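Local coordinates for protein peptidoglycan N-acetylglucosamine deacetylase (Agathobacter rectalis, PDB 5JMU) that probably removes acetyl groups from N-acetylglucosamine of peptidoglycan, hydrolysing a non-peptide carbon-nitrogen bond with its zinc-binding catalytic domain, at residues V15-K20 / S216-H221; G36-L41 / I63-K68; Y44-T49 / W202-G207; S112-P117 / N138-R143. All coordinates share one frame; numbering follows the deposited sequence.

In the fold
From the N terminus, residues 15-20 lead into strand 21-27 and meet 216-221 near the other end of the chain, so contact 1 closes a loop that holds the other three. Contact 2 joins helix 34-43 to helix 61-68. Contact 3 opens just after helix 34-43, at residues 44-49, before contact 2 has closed; the two therefore cross, and a probable hydrogen bond from V46 N to L41 O joins them. Contact 3 closes only at 202-207, at the end of helix 196-205, and contact 4, which sets strand 113-114 against helix 132-142, is nested inside it. Contacts 2 and 4 lie on opposite sides of the chain's centre.

Contact 1: residues V15-K20 / S216-H221; sequences VNPGNK and SSPMSH
V15 meets S216 and P218, and P17 meets P218, where the loop ahead of strand 21-27 runs beside the C-terminal tail. The single hydrogen bond across is between backbones: V15 N donates to S216 O at 2.8 Å, almost straight (176° at the hydrogen) and in the carbonyl plane. Along the V15 side chain, CB comes first, 3.7 Å from that same S216 O. The torsion that sets CG1 anti to the backbone N (chi1 177°) leaves branch CG2 beside this N, and CG2 ends 3.8 Å from S216 CB. On the backbone, V15 O lies 3.8 Å from P218 CD, and the two proline rings meet through their CG and CD corners, P17 CD to P218 CD being 3.9 Å. N16 closes an Asx turn, its OD1 accepting from G18 N at 2.9 Å. Both prolines also touch Y23 of strand 21-27. With a glycine in place of P17, the P218 ring would probably lose one of its apolar neighbours and the backbone inside the Asx turn would gain freedom to twist. Chemically, one directional backbone bond is the only polar link between the two segments, and the rest is non-directional van der Waals contact at the surface.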
loop_
_atom_site.group_PDB
_atom_site.type_symbol
_atom_site.label_atom_id
_atom_site.label_comp_id
_atom_site.label_asym_id
_atom_site.label_seq_id
_atom_site.Cartn_x
_atom_site.Cartn_y
_atom_site.Cartn_z
ATOM N N VAL A 15 -15.696 9.894 1.420
ATOM C CA VAL A 15 -16.301 10.522 0.256
ATOM C C VAL A 15 -16.349 9.519 -0.875
ATOM O O VAL A 15 -15.329 8.971 -1.279
ATOM C CB VAL A 15 -15.478 11.758 -0.138
ATOM C CG1 VAL A 15 -16.023 12.427 -1.415
ATOM C CG2 VAL A 15 -15.450 12.712 1.003
ATOM N N ASN A 16 -17.547 9.294 -1.415
ATOM C CA ASN A 16 -17.669 8.362 -2.529
ATOM C C ASN A 16 -16.836 8.832 -3.742
ATOM O O ASN A 16 -17.028 9.940 -4.192
ATOM C CB ASN A 16 -19.142 8.237 -2.915
ATOM C CG ASN A 16 -19.370 7.123 -3.913
ATOM O OD1 ASN A 16 -19.031 7.252 -5.073
ATOM N ND2 ASN A 16 -19.938 6.026 -3.458
ATOM N N PRO A 17 -15.911 7.984 -4.247
ATOM C CA PRO A 17 -14.967 8.375 -5.304
ATOM C C PRO A 17 -15.531 8.185 -6.691
ATOM O O PRO A 17 -14.846 8.564 -7.647
ATOM C CB PRO A 17 -13.782 7.422 -5.093
ATOM C CG PRO A 17 -14.445 6.170 -4.602
ATOM C CD PRO A 17 -15.571 6.668 -3.671
ATOM N N GLY A 18 -16.762 7.672 -6.818
ATOM C CA GLY A 18 -17.336 7.439 -8.130
ATOM C C GLY A 18 -17.354 5.965 -8.464
ATOM O O GLY A 18 -17.265 5.098 -7.601
ATOM N N ASN A 19 -17.428 5.674 -9.746
ATOM C CA ASN A 19 -17.561 4.288 -10.166
ATOM C C ASN A 19 -16.381 3.853 -11.035
ATOM O O ASN A 19 -15.754 4.692 -11.699
ATOM C CB ASN A 19 -18.877 4.116 -10.910
ATOM C CG ASN A 19 -20.058 4.429 -10.025
ATOM O OD1 ASN A 19 -20.121 3.971 -8.878
ATOM N ND2 ASN A 19 -20.939 5.308 -10.501
ATOM N N LYS A 20 -16.118 2.546 -11.032
ATOM C CA LYS A 20 -15.003 1.936 -11.783
ATOM C C LYS A 20 -13.699 2.638 -11.405
ATOM O O LYS A 20 -13.008 3.235 -12.249
ATOM C CB LYS A 20 -15.282 1.959 -13.286
ATOM C CG LYS A 20 -16.380 0.971 -13.658
ATOM C CD LYS A 20 -16.830 1.084 -15.100
ATOM C CE LYS A 20 -15.898 0.392 -15.990
ATOM N NZ LYS A 20 -16.540 0.227 -17.320
ATOM N N SER A 216 -9.835 11.017 2.621
ATOM C CA SER A 216 -11.278 10.942 2.427
ATOM C C SER A 216 -11.687 9.732 1.582
ATOM O O SER A 216 -12.883 9.541 1.345
ATOM C CB SER A 216 -11.792 12.252 1.817
ATOM O OG SER A 216 -11.038 12.566 0.689
ATOM N N SER A 217 -10.716 8.922 1.116
ATOM C CA SER A 217 -11.050 7.710 0.359
ATOM C C SER A 217 -11.694 6.656 1.249
ATOM O O SER A 217 -11.326 6.497 2.418
ATOM C CB SER A 217 -9.805 7.073 -0.285
ATOM O OG SER A 217 -9.147 8.013 -1.110
ATOM N N PRO A 218 -12.607 5.868 0.666
ATOM C CA PRO A 218 -13.013 4.651 1.395
ATOM C C PRO A 218 -11.800 3.733 1.570
ATOM O O PRO A 218 -11.008 3.609 0.634
ATOM C CB PRO A 218 -14.095 4.029 0.482
ATOM C CG PRO A 218 -13.701 4.498 -0.937
ATOM C CD PRO A 218 -13.173 5.953 -0.695
HETATM N N MSE A 219 -11.613 3.155 2.761
HETATM C CA MSE A 219 -10.541 2.184 2.967
HETATM C C MSE A 219 -11.054 0.771 2.711
HETATM O O MSE A 219 -12.235 0.473 2.902
HETATM C CB MSE A 219 -9.993 2.258 4.418
HETATM C CG MSE A 219 -9.414 3.617 4.829
HETATM SE SE MSE A 219 -7.678 3.931 4.027
HETATM C CE MSE A 219 -8.127 5.337 2.730
ATOM N N SER A 220 -10.144 -0.101 2.307
ATOM C CA SER A 220 -10.463 -1.512 2.156
ATOM C C SER A 220 -9.970 -2.197 3.425
ATOM O O SER A 220 -8.754 -2.137 3.700
ATOM C CB SER A 220 -9.768 -2.069 0.906
ATOM O OG SER A 220 -10.005 -3.449 0.762
ATOM N N HIS A 221 -10.889 -2.780 4.211
ATOM C CA HIS A 221 -10.501 -3.478 5.451
ATOM C C HIS A 221 -10.838 -4.951 5.411
ATOM O O HIS A 221 -12.003 -5.333 5.156
ATOM C CB HIS A 221 -11.198 -2.890 6.687
ATOM C CG HIS A 221 -10.686 -1.545 7.089
ATOM N ND1 HIS A 221 -11.236 -0.815 8.128
ATOM C CD2 HIS A 221 -9.677 -0.789 6.587
ATOM C CE1 HIS A 221 -10.590 0.336 8.247
ATOM N NE2 HIS A 221 -9.632 0.370 7.333
#

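Contact 2: residues G36-L41 / I63-K68; sequences GLLDVL and IAEEAK
L38 reaches from its helix to E65 and E66, and every direct contact between the two segments is made by aliphatic carbons. Its two methyls divide the work. CD1 lies 3.8 Å from E65 CG and 4.1 Å from E65 CB, whereas CD2 approaches E66 CG at 4.1 Å. The leucine crosses the E66 side chain at about a right angle and meets E65 more obliquely. E65 has its CG anti to the backbone N (chi1 -164°) and then bends at chi2 (63°), which leaves its CB-CG portion against the leucine while the carboxylate turns off to another partner. The electrostatic part is indirect. E65 OE2 forms a salt bridge with R69 NE, and D39 OD1 forms another with R69 NH1, so one guanidinium joins the two helices beside the leucine. Within each segment the usual helical bonds hold the backbone, such as L41 N to L37 O at 2.9 Å. Helices 34-43 and 61-68 belong to successive beta-alpha-beta units of the parallel sheet, and their shared floor is strand 49-53: L38 and E66 both rest on its F50, and E66 also touches V52.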
loop_
_atom_site.group_PDB
_atom_site.type_symbol
_atom_site.label_atom_id
_atom_site.label_comp_id
_atom_site.label_asym_id
_atom_site.label_seq_id
_atom_site.Cartn_x
_atom_site.Cartn_y
_atom_site.Cartn_z
ATOM N N GLY A 36 11.783 3.727 -12.305
ATOM C CA GLY A 36 11.201 3.324 -13.570
ATOM C C GLY A 36 9.673 3.284 -13.492
ATOM O O GLY A 36 8.984 3.656 -14.437
ATOM N N LEU A 37 9.150 2.815 -12.353
ATOM C CA LEU A 37 7.710 2.794 -12.097
ATOM C C LEU A 37 7.173 4.234 -12.091
ATOM O O LEU A 37 6.131 4.522 -12.689
ATOM C CB LEU A 37 7.423 2.096 -10.757
ATOM C CG LEU A 37 5.957 2.185 -10.291
ATOM C CD1 LEU A 37 4.952 1.648 -11.358
ATOM C CD2 LEU A 37 5.800 1.411 -8.979
ATOM N N LEU A 38 7.871 5.144 -11.412
ATOM C CA LEU A 38 7.417 6.550 -11.404
ATOM C C LEU A 38 7.341 7.142 -12.823
ATOM O O LEU A 38 6.462 7.953 -13.133
ATOM C CB LEU A 38 8.335 7.406 -10.528
ATOM C CG LEU A 38 8.252 7.039 -9.058
ATOM C CD1 LEU A 38 9.237 7.978 -8.317
ATOM C CD2 LEU A 38 6.819 7.222 -8.549
ATOM N N ASP A 39 8.264 6.736 -13.686
ATOM C CA ASP A 39 8.313 7.220 -15.051
ATOM C C ASP A 39 7.098 6.691 -15.811
ATOM O O ASP A 39 6.481 7.403 -16.610
ATOM C CB ASP A 39 9.615 6.753 -15.730
ATOM C CG ASP A 39 10.849 7.476 -15.196
ATOM O OD1 ASP A 39 10.693 8.514 -14.537
ATOM O OD2 ASP A 39 11.980 7.006 -15.447
ATOM N N VAL A 40 6.757 5.418 -15.581
ATOM C CA VAL A 40 5.555 4.855 -16.232
ATOM C C VAL A 40 4.277 5.568 -15.765
ATOM O O VAL A 40 3.406 5.903 -16.585
ATOM C CB VAL A 40 5.417 3.339 -15.952
ATOM C CG1 VAL A 40 4.019 2.797 -16.352
ATOM C CG2 VAL A 40 6.496 2.559 -16.674
ATOM N N LEU A 41 4.172 5.793 -14.456
ATOM C CA LEU A 41 2.985 6.472 -13.926
ATOM C C LEU A 41 2.874 7.872 -14.533
ATOM O O LEU A 41 1.761 8.308 -14.879
ATOM C CB LEU A 41 3.027 6.522 -12.388
ATOM C CG LEU A 41 2.951 5.154 -11.718
ATOM C CD1 LEU A 41 3.274 5.280 -10.222
ATOM C CD2 LEU A 41 1.575 4.450 -11.966
ATOM N N ILE A 63 11.375 8.313 -1.800
ATOM C CA ILE A 63 10.180 8.696 -1.043
ATOM C C ILE A 63 9.878 10.185 -1.312
ATOM O O ILE A 63 8.720 10.570 -1.526
ATOM C CB ILE A 63 10.377 8.445 0.440
ATOM C CG1 ILE A 63 10.485 6.946 0.667
ATOM C CG2 ILE A 63 9.251 9.105 1.298
ATOM C CD1 ILE A 63 10.931 6.577 2.120
ATOM N N ALA A 64 10.920 11.015 -1.300
ATOM C CA ALA A 64 10.750 12.418 -1.666
ATOM C C ALA A 64 10.202 12.543 -3.080
ATOM O O ALA A 64 9.337 13.350 -3.332
ATOM C CB ALA A 64 12.090 13.197 -1.537
ATOM N N GLU A 65 10.734 11.754 -4.011
ATOM C CA GLU A 65 10.267 11.825 -5.406
ATOM C C GLU A 65 8.805 11.373 -5.556
ATOM O O GLU A 65 8.051 11.943 -6.370
ATOM C CB GLU A 65 11.183 10.978 -6.309
ATOM C CG GLU A 65 11.024 11.293 -7.796
ATOM C CD GLU A 65 11.397 12.735 -8.197
ATOM O OE1 GLU A 65 12.180 13.412 -7.492
ATOM O OE2 GLU A 65 10.905 13.198 -9.252
ATOM N N GLU A 66 8.413 10.337 -4.815
ATOM C CA GLU A 66 7.026 9.877 -4.880
ATOM C C GLU A 66 6.070 11.010 -4.499
ATOM O O GLU A 66 5.065 11.274 -5.175
ATOM C CB GLU A 66 6.812 8.666 -3.960
ATOM C CG GLU A 66 7.474 7.401 -4.527
ATOM C CD GLU A 66 7.611 6.271 -3.513
ATOM O OE1 GLU A 66 7.207 6.409 -2.333
ATOM O OE2 GLU A 66 8.223 5.225 -3.889
ATOM N N ALA A 67 6.385 11.686 -3.405
ATOM C CA ALA A 67 5.520 12.770 -2.955
ATOM C C ALA A 67 5.576 13.939 -3.942
ATOM O O ALA A 67 4.529 14.535 -4.254
ATOM C CB ALA A 67 5.905 13.225 -1.533
ATOM N N LYS A 68 6.779 14.281 -4.422
ATOM C CA LYS A 68 6.916 15.416 -5.324
ATOM C C LYS A 68 6.078 15.230 -6.565
ATOM O O LYS A 68 5.530 16.235 -7.101
ATOM C CB LYS A 68 8.400 15.631 -5.715
ATOM C CG LYS A 68 8.679 16.703 -6.746
ATOM C CD LYS A 68 10.183 16.791 -7.024
ATOM C CE LYS A 68 10.501 17.961 -7.954
ATOM N NZ LYS A 68 11.942 17.941 -8.395
#

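Contact 3: residues Y44-T49 / W202-G207; sequences YNVKAT and WGQANG
A Schellman motif ends helix 34-43, with N45 at positive phi, and the turn presents the carbonyl of Y44 to the amide of Q204 on helix 196-205. Two waters join them. Water 1 donates to Y44 O at 3.0 Å and to Q204 OE1 at 2.7 Å; water 2 donates to Y44 O at 2.7 Å and accepts from Q204 NE2 at 3.0 Å. A water that donates to OE1 and another that receives from NE2 are consistent with the amide being turned this way round. Q204 reaches this place because its CG stands beside the backbone N (chi1 -71°) and the chain then runs out extended (chi2 -169°). Direct contacts are few. V46 CG2 lies 3.6 Å from Q204 NE2, the two side chains sliding past each other in opposite directions. At the edge of the Y44 ring, near its plane, CD1 comes within 4.1 Å of Q204 OE1, with ring and amide planes 68° apart. The helix ends at A205, and N206, the first residue past it, donates from ND2 to W202 O at 2.9 Å. The contact joins the turn before strand 49-53 to helix 196-205: Y44 OH is hydrogen-bonded to E197 of that helix, and Y44 and V46 both pack on its I200. F210 of strand 209-210 lies against V46 and Q204 alike.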
loop_
_atom_site.group_PDB
_atom_site.type_symbol
_atom_site.label_atom_id
_atom_site.label_comp_id
_atom_site.label_asym_id
_atom_site.label_seq_id
_atom_site.Cartn_x
_atom_site.Cartn_y
_atom_site.Cartn_z
ATOM N N TYR A 44 1.460 8.015 -18.126
ATOM C CA TYR A 44 0.008 7.857 -18.252
ATOM C C TYR A 44 -0.719 8.851 -17.360
ATOM O O TYR A 44 -1.933 8.793 -17.248
ATOM C CB TYR A 44 -0.408 6.404 -17.910
ATOM C CG TYR A 44 0.084 5.491 -19.015
ATOM C CD1 TYR A 44 -0.672 5.298 -20.168
ATOM C CD2 TYR A 44 1.359 4.924 -18.956
ATOM C CE1 TYR A 44 -0.199 4.521 -21.204
ATOM C CE2 TYR A 44 1.850 4.145 -20.016
ATOM C CZ TYR A 44 1.069 3.945 -21.111
ATOM O OH TYR A 44 1.567 3.194 -22.164
ATOM N N ASN A 45 0.043 9.736 -16.709
ATOM C CA ASN A 45 -0.540 10.753 -15.820
ATOM C C ASN A 45 -1.455 10.129 -14.747
ATOM O O ASN A 45 -2.597 10.563 -14.519
ATOM C CB ASN A 45 -1.290 11.778 -16.660
ATOM C CG ASN A 45 -1.690 13.033 -15.860
ATOM O OD1 ASN A 45 -0.977 13.467 -14.976
ATOM N ND2 ASN A 45 -2.829 13.587 -16.182
ATOM N N VAL A 46 -0.945 9.101 -14.077
ATOM C CA VAL A 46 -1.676 8.373 -13.035
ATOM C C VAL A 46 -0.972 8.548 -11.692
ATOM O O VAL A 46 0.273 8.515 -11.653
ATOM C CB VAL A 46 -1.754 6.845 -13.404
ATOM C CG1 VAL A 46 -2.053 5.945 -12.171
ATOM C CG2 VAL A 46 -2.798 6.634 -14.588
ATOM N N LYS A 47 -1.752 8.723 -10.619
ATOM C CA LYS A 47 -1.192 8.788 -9.277
ATOM C C LYS A 47 -1.479 7.462 -8.579
ATOM O O LYS A 47 -2.498 6.805 -8.840
ATOM C CB LYS A 47 -1.757 9.950 -8.465
ATOM C CG LYS A 47 -1.675 11.301 -9.219
ATOM C CD LYS A 47 -0.228 11.588 -9.742
ATOM C CE LYS A 47 -0.190 12.835 -10.599
ATOM N NZ LYS A 47 1.158 13.111 -11.130
ATOM N N ALA A 48 -0.560 7.044 -7.716
ATOM C CA ALA A 48 -0.703 5.785 -7.002
ATOM C C ALA A 48 -0.382 6.003 -5.542
ATOM O O ALA A 48 -0.159 7.136 -5.094
ATOM C CB ALA A 48 0.234 4.705 -7.612
ATOM N N THR A 49 -0.327 4.904 -4.795
ATOM C CA THR A 49 -0.080 4.979 -3.372
ATOM C C THR A 49 1.080 4.056 -3.058
ATOM O O THR A 49 1.056 2.898 -3.453
ATOM C CB THR A 49 -1.321 4.533 -2.580
ATOM O OG1 THR A 49 -2.450 5.320 -2.949
ATOM C CG2 THR A 49 -1.076 4.684 -1.085
ATOM N N TRP A 202 -5.167 -1.009 -20.118
ATOM C CA TRP A 202 -6.444 -1.717 -20.100
ATOM C C TRP A 202 -7.501 -0.939 -19.301
ATOM O O TRP A 202 -8.644 -0.756 -19.752
ATOM C CB TRP A 202 -6.281 -3.128 -19.517
ATOM C CG TRP A 202 -7.582 -3.847 -19.494
ATOM C CD1 TRP A 202 -8.129 -4.612 -20.502
ATOM C CD2 TRP A 202 -8.531 -3.847 -18.430
ATOM N NE1 TRP A 202 -9.361 -5.074 -20.115
ATOM C CE2 TRP A 202 -9.620 -4.641 -18.841
ATOM C CE3 TRP A 202 -8.550 -3.280 -17.150
ATOM C CZ2 TRP A 202 -10.739 -4.847 -18.018
ATOM C CZ3 TRP A 202 -9.645 -3.490 -16.345
ATOM C CH2 TRP A 202 -10.708 -4.269 -16.769
ATOM N N GLY A 203 -7.123 -0.494 -18.112
ATOM C CA GLY A 203 -8.091 0.179 -17.268
ATOM C C GLY A 203 -8.600 1.435 -17.952
ATOM O O GLY A 203 -9.819 1.662 -18.012
ATOM N N GLN A 204 -7.690 2.230 -18.502
ATOM C CA GLN A 204 -8.144 3.484 -19.100
ATOM C C GLN A 204 -9.022 3.209 -20.335
ATOM O O GLN A 204 -10.007 3.930 -20.584
ATOM C CB GLN A 204 -6.944 4.376 -19.423
ATOM C CG GLN A 204 -6.336 4.895 -18.120
ATOM C CD GLN A 204 -5.311 6.007 -18.313
ATOM O OE1 GLN A 204 -4.654 6.102 -19.354
ATOM N NE2 GLN A 204 -5.137 6.821 -17.278
ATOM N N ALA A 205 -8.704 2.148 -21.069
ATOM C CA ALA A 205 -9.505 1.810 -22.252
ATOM C C ALA A 205 -10.880 1.229 -21.892
ATOM O O ALA A 205 -11.776 1.162 -22.748
ATOM C CB ALA A 205 -8.726 0.798 -23.162
ATOM N N ASN A 206 -11.040 0.783 -20.646
ATOM C CA ASN A 206 -12.307 0.174 -20.228
ATOM C C ASN A 206 -13.119 1.020 -19.227
ATOM O O ASN A 206 -13.971 0.490 -18.535
ATOM C CB ASN A 206 -12.055 -1.205 -19.650
ATOM C CG ASN A 206 -11.803 -2.219 -20.753
ATOM O OD1 ASN A 206 -12.755 -2.752 -21.326
ATOM N ND2 ASN A 206 -10.520 -2.416 -21.120
ATOM N N GLY A 207 -12.848 2.313 -19.154
ATOM C CA GLY A 207 -13.718 3.208 -18.384
ATOM C C GLY A 207 -13.336 3.341 -16.924
ATOM O O GLY A 207 -14.061 3.964 -16.139
HETATM O O HOH W 1 -3.008 8.207 -19.945
HETATM O O HOH W 2 -4.453 9.732 -17.053
#

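Contact 4: residues S112-P117 / N138-R143; sequences SIIRFP and NDVTAR
Between I114 and F116, the two residues that touch V140, R115 sends its side chain the other way, and its NH1 is gripped by two groups, a salt bridge to D27 OD1 and a hydrogen bond to T25 OG1. Its carbonyl is engaged too: R115 O accepts from ND1 of H76, a zinc ligand, and so is placed to orient that imidazole. The contact itself is apolar and centres on V140, which has two conformers; the distances to it hold for one of them and are less certain for that reason. I114 and V140 meet tip to tip, CD1 lying 3.7 Å from V140 CG2 and 3.9 Å from V140 CG1. The isoleucine CG1 sits between the backbone N and the carbonyl carbon (chi1 76°), and with the chain extended beyond it CD1 is carried to the helix and also over one face of the F116 ring, 3.9 Å above its plane and toward the rim. V140 CG2 approaches the same ring obliquely, 3.7 Å from F116 CZ. All three touching residues are buried. Strand 113-114 and the loop after it thus pack against helix 132-142, with helix 89-107 adjoining through L96, on I114, and F93, on V140; Y147 of the paired strand 146-147 meets the F116 ring edge-to-face.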
loop_
_atom_site.group_PDB
_atom_site.type_symbol
_atom_site.label_atom_id
_atom_site.label_comp_id
_atom_site.label_asym_id
_atom_site.label_seq_id
_atom_site.Cartn_x
_atom_site.Cartn_y
_atom_site.Cartn_z
ATOM N N SER A 112 -0.433 9.783 6.821
ATOM C CA SER A 112 -1.795 9.652 7.349
ATOM C C SER A 112 -2.404 8.249 7.271
ATOM O O SER A 112 -3.396 7.981 7.938
ATOM C CB SER A 112 -2.748 10.592 6.593
ATOM O OG SER A 112 -2.394 11.966 6.796
ATOM N N ILE A 113 -1.820 7.407 6.428
ATOM C CA ILE A 113 -2.357 6.101 6.078
ATOM C C ILE A 113 -1.240 5.091 6.251
ATOM O O ILE A 113 -0.075 5.407 5.983
ATOM C CB ILE A 113 -2.869 6.060 4.590
ATOM C CG1 ILE A 113 -3.799 7.249 4.312
ATOM C CG2 ILE A 113 -3.608 4.698 4.304
ATOM C CD1 ILE A 113 -4.302 7.350 2.825
ATOM N N ILE A 114 -1.599 3.902 6.722
ATOM C CA ILE A 114 -0.650 2.799 6.836
ATOM C C ILE A 114 -1.196 1.535 6.205
ATOM O O ILE A 114 -2.411 1.417 5.932
ATOM C CB ILE A 114 -0.262 2.504 8.328
ATOM C CG1 ILE A 114 -1.398 1.749 9.038
ATOM C CG2 ILE A 114 0.026 3.785 9.074
ATOM C CD1 ILE A 114 -0.946 1.171 10.415
ATOM N N ARG A 115 -0.312 0.569 5.946
ATOM C CA ARG A 115 -0.738 -0.790 5.619
ATOM C C ARG A 115 0.057 -1.711 6.518
ATOM O O ARG A 115 1.289 -1.732 6.453
ATOM C CB ARG A 115 -0.498 -1.129 4.156
ATOM C CG ARG A 115 -0.813 -2.654 3.870
ATOM C CD ARG A 115 -0.774 -2.895 2.368
ATOM N NE ARG A 115 -1.944 -2.327 1.706
ATOM C CZ ARG A 115 -1.957 -2.005 0.397
ATOM N NH1 ARG A 115 -0.848 -2.160 -0.338
ATOM N NH2 ARG A 115 -3.079 -1.543 -0.190
ATOM N N PHE A 116 -0.637 -2.498 7.326
ATOM C CA PHE A 116 0.043 -3.441 8.192
ATOM C C PHE A 116 0.801 -4.473 7.376
ATOM O O PHE A 116 0.247 -5.002 6.404
ATOM C CB PHE A 116 -0.971 -4.196 9.052
ATOM C CG PHE A 116 -1.639 -3.373 10.090
ATOM C CD1 PHE A 116 -1.002 -3.044 11.301
ATOM C CD2 PHE A 116 -2.942 -2.903 9.879
ATOM C CE1 PHE A 116 -1.657 -2.309 12.306
ATOM C CE2 PHE A 116 -3.608 -2.130 10.890
ATOM C CZ PHE A 116 -2.966 -1.823 12.100
ATOM N N PRO A 117 2.048 -4.800 7.774
ATOM C CA PRO A 117 2.728 -5.912 7.113
ATOM C C PRO A 117 1.930 -7.206 7.286
ATOM O O PRO A 117 1.496 -7.559 8.383
ATOM C CB PRO A 117 4.103 -5.936 7.818
ATOM C CG PRO A 117 4.342 -4.435 8.129
ATOM C CD PRO A 117 2.977 -3.989 8.624
ATOM N N ASN A 138 -7.266 -0.931 16.750
ATOM C CA ASN A 138 -7.828 0.091 17.619
ATOM C C ASN A 138 -6.801 1.185 17.963
ATOM O O ASN A 138 -7.144 2.381 17.941
ATOM C CB ASN A 138 -8.426 -0.600 18.855
ATOM C CG ASN A 138 -9.743 -1.352 18.516
ATOM O OD1 ASN A 138 -10.770 -0.697 18.313
ATOM N ND2 ASN A 138 -9.715 -2.714 18.436
ATOM N N ASP A 139 -5.561 0.812 18.219
ATOM C CA ASP A 139 -4.540 1.813 18.572
ATOM C C ASP A 139 -4.223 2.733 17.392
ATOM O O ASP A 139 -4.012 3.945 17.588
ATOM C CB ASP A 139 -3.267 1.128 19.061
ATOM C CG ASP A 139 -3.475 0.390 20.383
ATOM O OD1 ASP A 139 -4.202 0.909 21.230
ATOM O OD2 ASP A 139 -2.970 -0.736 20.521
ATOM N N VAL A 140 -4.155 2.194 16.180
ATOM C CA VAL A 140 -3.860 3.011 15.016
ATOM C C VAL A 140 -4.970 4.041 14.828
ATOM O O VAL A 140 -4.731 5.217 14.564
ATOM C CB VAL A 140 -3.684 2.078 13.774
ATOM C CG1 VAL A 140 -3.804 2.821 12.457
ATOM C CG2 VAL A 140 -2.346 1.356 13.867
ATOM N N THR A 141 -6.222 3.593 15.003
ATOM C CA THR A 141 -7.378 4.473 14.882
ATOM C C THR A 141 -7.342 5.576 15.942
ATOM O O THR A 141 -7.619 6.764 15.631
ATOM C CB THR A 141 -8.656 3.636 14.987
ATOM O OG1 THR A 141 -8.614 2.635 13.947
ATOM C CG2 THR A 141 -9.879 4.518 14.831
ATOM N N ALA A 142 -7.013 5.207 17.186
ATOM C CA ALA A 142 -6.932 6.190 18.282
ATOM C C ALA A 142 -5.859 7.235 17.979
ATOM O O ALA A 142 -5.954 8.399 18.425
ATOM C CB ALA A 142 -6.618 5.467 19.602
ATOM N N ARG A 143 -4.806 6.823 17.277
ATOM C CA ARG A 143 -3.757 7.762 16.881
ATOM C C ARG A 143 -4.090 8.603 15.647
ATOM O O ARG A 143 -3.237 9.391 15.193
ATOM C CB ARG A 143 -2.444 7.015 16.633
ATOM C CG ARG A 143 -1.945 6.496 17.958
ATOM C CD ARG A 143 -0.895 5.408 17.860
ATOM N NE ARG A 143 0.425 5.954 17.598
ATOM C CZ ARG A 143 1.487 5.846 18.394
ATOM N NH1 ARG A 143 1.436 5.199 19.557
ATOM N NH2 ARG A 143 2.623 6.386 17.993
#